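Local coordinates for protein putative ribose 5-phosphate isomerase (Leishmania infantum, PDB 6FXW) that probably interconverts ribose 5-phosphate and ribulose 5-phosphate in the pentose phosphate pathway, as a type B isomerase of the LacAB/RpiB family, at residues P5-G11 against A33-M39; E22-M26 against M120-R124; H109-I113 against I126-F130. Residues are numbered along the deposited sequence.

Contact 1 of 3, residues P5-G11 against A33-M39; sequences PKRVALG and ASKVMYM
Segments 5-11 and 33-39 pair as extended parallel strands; the axes of 6-11 and 35-38 approach to 4.7 Å at 20°. Val8 pairs with Val36, Ala9 with Met37 and Leu10 with Tyr38. A beta bulge shifts the register by one between the pairs Lys6-Ala33 and Arg7-Lys35. At the bulge Ser34 N donates to Lys6 O at 2.8 Å. Then the bonds alternate: Val8 N to Lys35 O 2.9 Å, Met37 N to Val8 O 2.8 Å, Leu10 N to Met37 O 2.8 Å and Met39 N to Leu10 O 2.7 Å. Leu10 buries the most surface. Its tp rotamer sets CD2 4.0 Å from Tyr38 CD1. Arg7 is nearly as covered. Its CG lies 3.4 Å from Ser34 OG, and Lys35 CG sits over one guanidinium face; Arg7 NE is hydrogen-bonded to Glu64 O. Val8 shares the face of Leu10, with CG2 4.1 Å from Ala33 CB. On the face of Arg7, Ala9 CB meets Met39 CE at 3.8 Å. These are the paired strands of a right-handed beta-alpha-beta unit in a Rossmann-like sheet. Helix 20-29 covers the Leu10 face, helix 49-61 packs on Ala9 and Met39, and strand 67-72 flanks strand 6-12 on its other edge.

Contact 2 of 3, residues E22-M26 against M120-R124; sequences EIMDM and MEVIR
Two helices on the same face of the alpha-beta-alpha sandwich pack here side by side. Segments 22-26 and 120-124 are both helical. They run roughly parallel, crossing at -33°, with the short axes 10.6 Å apart at closest. The nearest CA pair is Met26 and Arg124, at 6.2 Å. Met26 is the main bridge. Its mtt rotamer is extended beyond chi1, so the side chain reaches across: Met26 CE stops 3.4 Å from Met120 O, and Met26 SD lies 4.1 Å from Ile123 CG2. Met120 instead folds at chi1 and chi2 (mmt). That bend places its SD 4.3 Å from Ile23 CG1. Glu22 is extended (tt), and its OE2 comes to 3.9 Å from Met120 CG. The contact is thus mostly apolar, rich in methionine, with charged groups at its margin. Outside it, Glu121 packs on Arg116 of a second subunit and Val122 on Asp95 of a third subunit, so helix 120-131 also takes part in subunit interfaces. Arg124 (ttm) closes the margin. Arg124 NE to Glu121 OE1 and Arg124 NH2 to Glu121 OE2, both 3.1 Å, form a salt bridge within the helix. Met26 CG lies over one face of the guanidinium, 3.7 Å from Arg124 NH1.

Contact 3 of 3, residues H109-I113 against I126-F130; sequences HILCI and IIETF. With SO4 (sulfate ion), chain C.
A helix lies antiparallel along an interior strand of the parallel sheet, as in the layers of a Rossmann-like sandwich. Strand 110-113 is extended and runs at 166° to helix 126-130, with axes 10.1 Å apart. Leu111 and Ile113 point at the helix; Ile110 and Cys112 point away. Leu111 (tp) fills the hollow between Ile126, Ile127 and Phe130. Its CD1 presses on Ile126 CG2 at 3.5 Å and its CD2 on Ile127 CG1 at 3.9 Å. Phe130 (chi1 t) turns one ring face to Leu111 CB and points CZ at the backbone of 109-111. Leu111 CB sits 3.5 Å from the Phe130 ring centroid and 3° off the normal, a CH-pi contact, and Phe130 CZ reaches 3.4 Å from Leu111 N. Ile113 (pt) extends the apolar surface, with CG2 4.0 Å from Ile126 CG2. Just before the strand, His109 NE2 donates to sulfate O2 at 2.8 Å; Arg89 binds the same ion, probably a crystallisation component. Strands 67-72 and 90-92 flank strand 110-114. Helix 96-104 packs on Phe130, and helix 49-61 covers Ile110 on the other face.

The three contacts belong to one parallel sheet of order 33-38, 6-12, 67-72, 110-114, 90-92 and its helices. Contact 1 pairs strands at one edge. Contact 3 sets helix 120-131 on strand 110-114, beyond strand 67-72; their centres are about 12 Å apart and their nearest atoms about 5 Å, so they do not touch. Contact 2 is centred about 14 Å from the centre of contact 1 and about 11 Å from that of contact 3. It touches both: Leu10 CD2 meets Met24 CG at 3.4 Å, and Ile123 CG2 meets Ile113 CD1 at 3.7 Å. Along the chain contact 1 closes before contact 3 opens; the segments of contact 2 alternate with those of both. It thus joins, on one face of the sheet, the helices following strands 6-12 and 110-114.

Contact 1 of 3, residues P5-G11 against A33-M39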
loop_
_atom_site.group_PDB
_atom_site.type_symbol
_atom_site.label_atom_id
_atom_site.label_comp_id
_atom_site.label_asym_id
_atom_site.label_seq_id
_atom_site.Cartn_x
_atom_site.Cartn_y
_atom_site.Cartn_z
ATOM N N PRO A 5 4.483 14.557 -24.692
ATOM C CA PRO A 5 4.984 15.027 -23.400
ATOM C C PRO A 5 4.267 16.261 -22.879
ATOM O O PRO A 5 3.684 17.034 -23.624
ATOM C CB PRO A 5 6.406 15.427 -23.724
ATOM C CG PRO A 5 6.782 14.614 -24.951
ATOM C CD PRO A 5 5.553 14.619 -25.737
ATOM N N LYS A 6 4.300 16.380 -21.548
ATOM C CA LYS A 6 3.521 17.348 -20.802
ATOM C C LYS A 6 4.380 18.338 -20.052
ATOM O O LYS A 6 5.519 18.041 -19.663
ATOM C CB LYS A 6 2.805 16.571 -19.654
ATOM C CG LYS A 6 1.819 15.449 -20.006
ATOM C CD LYS A 6 0.674 15.990 -20.833
ATOM C CE LYS A 6 -0.682 15.375 -20.488
ATOM N NZ LYS A 6 -0.613 13.925 -20.118
ATOM N N ARG A 7 3.821 19.523 -19.838
ATOM C CA ARG A 7 4.432 20.573 -19.008
ATOM C C ARG A 7 3.926 20.368 -17.582
ATOM O O ARG A 7 2.716 20.407 -17.399
ATOM C CB ARG A 7 4.088 21.964 -19.442
ATOM C CG ARG A 7 4.833 22.304 -20.712
ATOM C CD ARG A 7 4.403 23.697 -21.208
ATOM N NE ARG A 7 4.610 24.795 -20.305
ATOM C CZ ARG A 7 5.792 25.471 -20.189
ATOM N NH1 ARG A 7 6.871 25.135 -20.913
ATOM N NH2 ARG A 7 5.913 26.514 -19.397
ATOM N N VAL A 8 4.845 20.106 -16.664
ATOM C CA VAL A 8 4.493 19.630 -15.295
ATOM C C VAL A 8 4.844 20.724 -14.296
ATOM O O VAL A 8 6.024 21.175 -14.197
ATOM C CB VAL A 8 5.228 18.328 -14.984
ATOM C CG1 VAL A 8 4.888 17.934 -13.518
ATOM C CG2 VAL A 8 4.903 17.230 -16.004
ATOM N N ALA A 9 3.899 21.111 -13.468
ATOM C CA ALA A 9 4.140 21.925 -12.308
ATOM C C ALA A 9 4.191 21.029 -11.050
ATOM O O ALA A 9 3.225 20.329 -10.779
ATOM C CB ALA A 9 3.033 22.964 -12.147
ATOM N N LEU A 10 5.278 21.136 -10.335
ATOM C CA LEU A 10 5.519 20.322 -9.129
ATOM C C LEU A 10 5.464 21.251 -7.943
ATOM O O LEU A 10 6.294 22.187 -7.848
ATOM C CB LEU A 10 6.892 19.639 -9.175
ATOM C CG LEU A 10 7.345 18.989 -7.882
ATOM C CD1 LEU A 10 6.499 17.761 -7.603
ATOM C CD2 LEU A 10 8.819 18.544 -7.914
ATOM N N GLY A 11 4.572 21.018 -7.002
ATOM C CA GLY A 11 4.499 21.806 -5.760
ATOM C C GLY A 11 4.596 20.909 -4.555
ATOM O O GLY A 11 4.198 19.735 -4.594
ATOM N N ALA A 33 7.844 14.443 -19.826
ATOM C CA ALA A 33 7.724 15.841 -19.515
ATOM C C ALA A 33 8.528 16.709 -20.448
ATOM O O ALA A 33 9.715 16.454 -20.617
ATOM C CB ALA A 33 8.215 16.086 -18.107
ATOM N N SER A 34 7.910 17.718 -21.007
ATOM C CA SER A 34 8.700 18.699 -21.798
ATOM C C SER A 34 9.263 19.792 -20.971
ATOM O O SER A 34 10.142 20.516 -21.458
ATOM C CB SER A 34 7.773 19.331 -22.825
ATOM O OG SER A 34 6.628 19.927 -22.284
ATOM N N LYS A 35 8.724 20.016 -19.781
ATOM C CA LYS A 35 9.218 21.003 -18.860
ATOM C C LYS A 35 8.744 20.609 -17.465
ATOM O O LYS A 35 7.641 20.076 -17.361
ATOM C CB LYS A 35 8.570 22.338 -19.165
ATOM C CG LYS A 35 8.883 23.461 -18.217
ATOM C CD LYS A 35 10.161 24.073 -18.484
ATOM C CE LYS A 35 10.252 25.388 -17.667
ATOM N NZ LYS A 35 11.551 26.017 -18.055
ATOM N N VAL A 36 9.554 20.815 -16.442
ATOM C CA VAL A 36 9.179 20.628 -15.053
ATOM C C VAL A 36 9.470 21.922 -14.346
ATOM O O VAL A 36 10.624 22.415 -14.366
ATOM C CB VAL A 36 9.885 19.449 -14.366
ATOM C CG1 VAL A 36 9.182 19.160 -13.059
ATOM C CG2 VAL A 36 9.904 18.251 -15.284
ATOM N N MET A 37 8.469 22.498 -13.678
ATOM C CA MET A 37 8.587 23.758 -12.950
ATOM C C MET A 37 8.359 23.509 -11.469
ATOM O O MET A 37 7.291 22.995 -11.091
ATOM C CB MET A 37 7.501 24.750 -13.441
ATOM C CG MET A 37 7.721 25.246 -14.844
ATOM S SD MET A 37 6.201 25.778 -15.694
ATOM C CE MET A 37 5.401 24.235 -15.998
ATOM N N TYR A 38 9.280 23.895 -10.587
ATOM C CA TYR A 38 9.166 23.709 -9.170
ATOM C C TYR A 38 8.550 24.850 -8.481
ATOM O O TYR A 38 9.092 25.995 -8.634
ATOM C CB TYR A 38 10.547 23.408 -8.566
ATOM C CG TYR A 38 10.514 23.233 -7.085
ATOM C CD1 TYR A 38 9.833 22.174 -6.499
ATOM C CD2 TYR A 38 11.140 24.145 -6.195
ATOM C CE1 TYR A 38 9.740 22.013 -5.179
ATOM C CE2 TYR A 38 11.091 23.975 -4.859
ATOM C CZ TYR A 38 10.408 22.855 -4.282
ATOM O OH TYR A 38 10.366 22.744 -2.958
ATOM N N MET A 39 7.449 24.655 -7.811
ATOM C CA MET A 39 6.791 25.690 -7.104
ATOM C C MET A 39 6.515 25.455 -5.757
ATOM O O MET A 39 5.554 26.002 -5.298
ATOM C CB MET A 39 5.433 26.088 -7.775
ATOM C CG MET A 39 5.262 25.634 -9.180
ATOM S SD MET A 39 3.683 26.134 -9.806
ATOM C CE MET A 39 4.306 26.504 -11.404
#

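Contact 2 of 3, residues E22-M26 against M120-R124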
loop_
_atom_site.group_PDB
_atom_site.type_symbol
_atom_site.label_atom_id
_atom_site.label_comp_id
_atom_site.label_asym_id
_atom_site.label_seq_id
_atom_site.Cartn_x
_atom_site.Cartn_y
_atom_site.Cartn_z
ATOM N N GLU A 22 15.216 15.268 -6.121
ATOM C CA GLU A 22 15.101 13.824 -6.537
ATOM C C GLU A 22 13.799 13.549 -7.276
ATOM O O GLU A 22 13.757 12.884 -8.286
ATOM C CB GLU A 22 15.326 12.955 -5.321
ATOM C CG GLU A 22 15.195 11.454 -5.565
ATOM C CD GLU A 22 15.513 10.561 -4.357
ATOM O OE1 GLU A 22 15.693 11.007 -3.195
ATOM O OE2 GLU A 22 15.523 9.330 -4.627
ATOM N N ILE A 23 12.721 14.135 -6.783
ATOM C CA ILE A 23 11.422 13.989 -7.476
ATOM C C ILE A 23 11.434 14.674 -8.847
ATOM O O ILE A 23 10.954 14.145 -9.837
ATOM C CB ILE A 23 10.265 14.494 -6.553
ATOM C CG1 ILE A 23 10.253 13.642 -5.286
ATOM C CG2 ILE A 23 8.984 14.512 -7.325
ATOM C CD1 ILE A 23 9.335 14.144 -4.166
ATOM N N MET A 24 11.994 15.885 -8.917
ATOM C CA MET A 24 12.074 16.608 -10.203
ATOM C C MET A 24 12.890 15.797 -11.173
ATOM O O MET A 24 12.513 15.665 -12.313
ATOM C CB MET A 24 12.756 17.956 -10.060
ATOM C CG MET A 24 11.852 18.969 -9.465
ATOM S SD MET A 24 12.781 20.458 -9.099
ATOM C CE MET A 24 13.238 21.126 -10.696
ATOM N N ASP A 25 13.960 15.193 -10.655
ATOM C CA ASP A 25 14.785 14.321 -11.517
ATOM C C ASP A 25 14.017 13.166 -12.085
ATOM O O ASP A 25 14.144 12.800 -13.273
ATOM C CB ASP A 25 16.004 13.778 -10.771
ATOM C CG ASP A 25 17.028 14.825 -10.436
ATOM O OD1 ASP A 25 16.983 15.911 -10.995
ATOM O OD2 ASP A 25 17.787 14.621 -9.491
ATOM N N MET A 26 13.165 12.532 -11.282
ATOM C CA MET A 26 12.244 11.485 -11.811
ATOM C C MET A 26 11.303 11.913 -12.897
ATOM O O MET A 26 11.010 11.169 -13.854
ATOM C CB MET A 26 11.399 10.859 -10.687
ATOM C CG MET A 26 12.194 10.246 -9.621
ATOM S SD MET A 26 11.059 9.695 -8.268
ATOM C CE MET A 26 12.287 8.745 -7.676
ATOM N N MET A 120 10.436 6.181 -2.354
ATOM C CA MET A 120 10.834 6.816 -3.609
ATOM C C MET A 120 10.754 5.973 -4.835
ATOM O O MET A 120 10.389 6.483 -5.908
ATOM C CB MET A 120 12.258 7.377 -3.511
ATOM C CG MET A 120 12.334 8.559 -2.585
ATOM S SD MET A 120 11.588 10.024 -3.419
ATOM C CE MET A 120 11.175 10.910 -2.031
ATOM N N GLU A 121 10.927 4.660 -4.744
ATOM C CA GLU A 121 10.754 3.866 -5.931
ATOM C C GLU A 121 9.284 3.703 -6.315
ATOM O O GLU A 121 8.932 3.589 -7.478
ATOM C CB GLU A 121 11.443 2.472 -5.821
ATOM C CG GLU A 121 12.976 2.603 -5.988
ATOM C CD GLU A 121 13.438 3.359 -7.228
ATOM O OE1 GLU A 121 12.847 3.133 -8.286
ATOM O OE2 GLU A 121 14.307 4.285 -7.101
ATOM N N VAL A 122 8.402 3.682 -5.298
ATOM C CA VAL A 122 6.976 3.689 -5.568
ATOM C C VAL A 122 6.570 5.054 -6.166
ATOM O O VAL A 122 5.807 5.085 -7.114
ATOM C CB VAL A 122 6.188 3.349 -4.270
ATOM C CG1 VAL A 122 4.698 3.646 -4.394
ATOM C CG2 VAL A 122 6.425 1.911 -3.938
ATOM N N ILE A 123 7.118 6.139 -5.623
ATOM C CA ILE A 123 6.855 7.459 -6.219
ATOM C C ILE A 123 7.320 7.507 -7.674
ATOM O O ILE A 123 6.585 8.038 -8.516
ATOM C CB ILE A 123 7.502 8.540 -5.390
ATOM C CG1 ILE A 123 6.758 8.700 -4.050
ATOM C CG2 ILE A 123 7.589 9.913 -6.098
ATOM C CD1 ILE A 123 7.399 9.582 -3.025
ATOM N N ARG A 124 8.437 6.903 -8.005
ATOM C CA ARG A 124 8.898 6.878 -9.404
ATOM C C ARG A 124 7.846 6.229 -10.314
ATOM O O ARG A 124 7.446 6.784 -11.370
ATOM C CB ARG A 124 10.238 6.171 -9.510
ATOM C CG ARG A 124 10.774 6.284 -10.932
ATOM C CD ARG A 124 11.999 5.408 -11.180
ATOM N NE ARG A 124 13.030 5.531 -10.221
ATOM C CZ ARG A 124 13.981 6.491 -10.225
ATOM N NH1 ARG A 124 14.054 7.482 -11.157
ATOM N NH2 ARG A 124 14.852 6.471 -9.267
#

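Contact 3 of 3, residues H109-I113 against I126-F130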
loop_
_atom_site.group_PDB
_atom_site.type_symbol
_atom_site.label_atom_id
_atom_site.label_comp_id
_atom_site.label_asym_id
_atom_site.label_seq_id
_atom_site.Cartn_x
_atom_site.Cartn_y
_atom_site.Cartn_z
ATOM N N HIS A 109 -6.121 16.056 -13.460
ATOM C CA HIS A 109 -5.075 17.036 -13.776
ATOM C C HIS A 109 -3.884 16.986 -12.912
ATOM O O HIS A 109 -2.779 17.345 -13.351
ATOM C CB HIS A 109 -5.609 18.483 -13.658
ATOM C CG HIS A 109 -6.849 18.755 -14.431
ATOM N ND1 HIS A 109 -8.109 18.533 -13.872
ATOM C CD2 HIS A 109 -7.068 19.203 -15.715
ATOM C CE1 HIS A 109 -9.039 18.844 -14.785
ATOM N NE2 HIS A 109 -8.446 19.246 -15.918
ATOM N N ILE A 110 -4.081 16.584 -11.649
ATOM C CA ILE A 110 -3.027 16.685 -10.594
ATOM C C ILE A 110 -2.903 15.354 -9.899
ATOM O O ILE A 110 -3.925 14.741 -9.540
ATOM C CB ILE A 110 -3.312 17.820 -9.596
ATOM C CG1 ILE A 110 -3.323 19.216 -10.323
ATOM C CG2 ILE A 110 -2.266 17.805 -8.462
ATOM C CD1 ILE A 110 -3.565 20.365 -9.430
ATOM N N LEU A 111 -1.678 14.925 -9.760
ATOM C CA LEU A 111 -1.285 13.758 -8.998
ATOM C C LEU A 111 -0.925 14.274 -7.605
ATOM O O LEU A 111 -0.019 15.130 -7.477
ATOM C CB LEU A 111 -0.107 13.132 -9.638
ATOM C CG LEU A 111 0.716 12.120 -8.831
ATOM C CD1 LEU A 111 -0.161 10.883 -8.462
ATOM C CD2 LEU A 111 1.969 11.767 -9.607
ATOM N N CYS A 112 -1.486 13.679 -6.534
ATOM C CA CYS A 112 -1.140 14.005 -5.160
ATOM C C CYS A 112 -0.490 12.782 -4.510
ATOM O O CYS A 112 -1.015 11.699 -4.617
ATOM C CB CYS A 112 -2.364 14.401 -4.401
ATOM S SG CYS A 112 -3.158 15.890 -5.043
ATOM N N ILE A 113 0.680 12.978 -3.968
ATOM C CA ILE A 113 1.455 11.894 -3.344
ATOM C C ILE A 113 1.960 12.306 -1.944
ATOM O O ILE A 113 2.177 13.535 -1.629
ATOM C CB ILE A 113 2.617 11.443 -4.192
ATOM C CG1 ILE A 113 3.485 12.622 -4.548
ATOM C CG2 ILE A 113 2.070 10.774 -5.436
ATOM C CD1 ILE A 113 4.772 12.173 -5.346
ATOM N N ILE A 126 4.656 5.740 -9.713
ATOM C CA ILE A 126 3.421 6.512 -9.728
ATOM C C ILE A 126 3.537 7.646 -10.769
ATOM O O ILE A 126 2.608 7.882 -11.573
ATOM C CB ILE A 126 3.082 7.073 -8.346
ATOM C CG1 ILE A 126 2.758 5.985 -7.304
ATOM C CG2 ILE A 126 1.963 8.097 -8.403
ATOM C CD1 ILE A 126 2.699 6.448 -5.860
ATOM N N ILE A 127 4.642 8.395 -10.675
ATOM C CA ILE A 127 4.852 9.532 -11.557
ATOM C C ILE A 127 4.889 9.095 -12.990
ATOM O O ILE A 127 4.178 9.689 -13.834
ATOM C CB ILE A 127 6.088 10.306 -11.099
ATOM C CG1 ILE A 127 5.844 11.054 -9.804
ATOM C CG2 ILE A 127 6.509 11.325 -12.154
ATOM C CD1 ILE A 127 7.067 11.782 -9.182
ATOM N N GLU A 128 5.720 8.080 -13.295
ATOM C CA GLU A 128 5.830 7.646 -14.675
ATOM C C GLU A 128 4.497 7.162 -15.232
ATOM O O GLU A 128 4.130 7.518 -16.326
ATOM C CB GLU A 128 6.838 6.544 -14.770
ATOM C CG GLU A 128 8.244 7.023 -14.597
ATOM C CD GLU A 128 9.367 6.013 -14.684
ATOM O OE1 GLU A 128 9.051 4.807 -14.698
ATOM O OE2 GLU A 128 10.559 6.468 -14.624
ATOM N N THR A 129 3.678 6.445 -14.444
ATOM C CA THR A 129 2.389 5.961 -14.865
ATOM C C THR A 129 1.425 7.118 -15.072
ATOM O O THR A 129 0.723 7.185 -16.043
ATOM C CB THR A 129 1.892 4.999 -13.838
ATOM O OG1 THR A 129 2.880 3.933 -13.719
ATOM C CG2 THR A 129 0.497 4.450 -14.243
ATOM N N PHE A 130 1.360 8.028 -14.105
ATOM C CA PHE A 130 0.426 9.175 -14.223
ATOM C C PHE A 130 0.656 10.008 -15.443
ATOM O O PHE A 130 -0.274 10.445 -16.135
ATOM C CB PHE A 130 0.544 10.033 -12.957
ATOM C CG PHE A 130 -0.483 11.117 -12.839
ATOM C CD1 PHE A 130 -1.719 10.882 -12.277
ATOM C CD2 PHE A 130 -0.213 12.388 -13.289
ATOM C CE1 PHE A 130 -2.647 11.846 -12.085
ATOM C CE2 PHE A 130 -1.170 13.374 -13.144
ATOM C CZ PHE A 130 -2.404 13.110 -12.589
HETATM S S SO4 C . -11.107 19.166 -18.340
HETATM O O1 SO4 C . -10.495 17.820 -18.595
HETATM O O2 SO4 C . -9.975 20.157 -18.065
HETATM O O3 SO4 C . -11.844 19.554 -19.598
HETATM O O4 SO4 C . -12.147 19.210 -17.271
#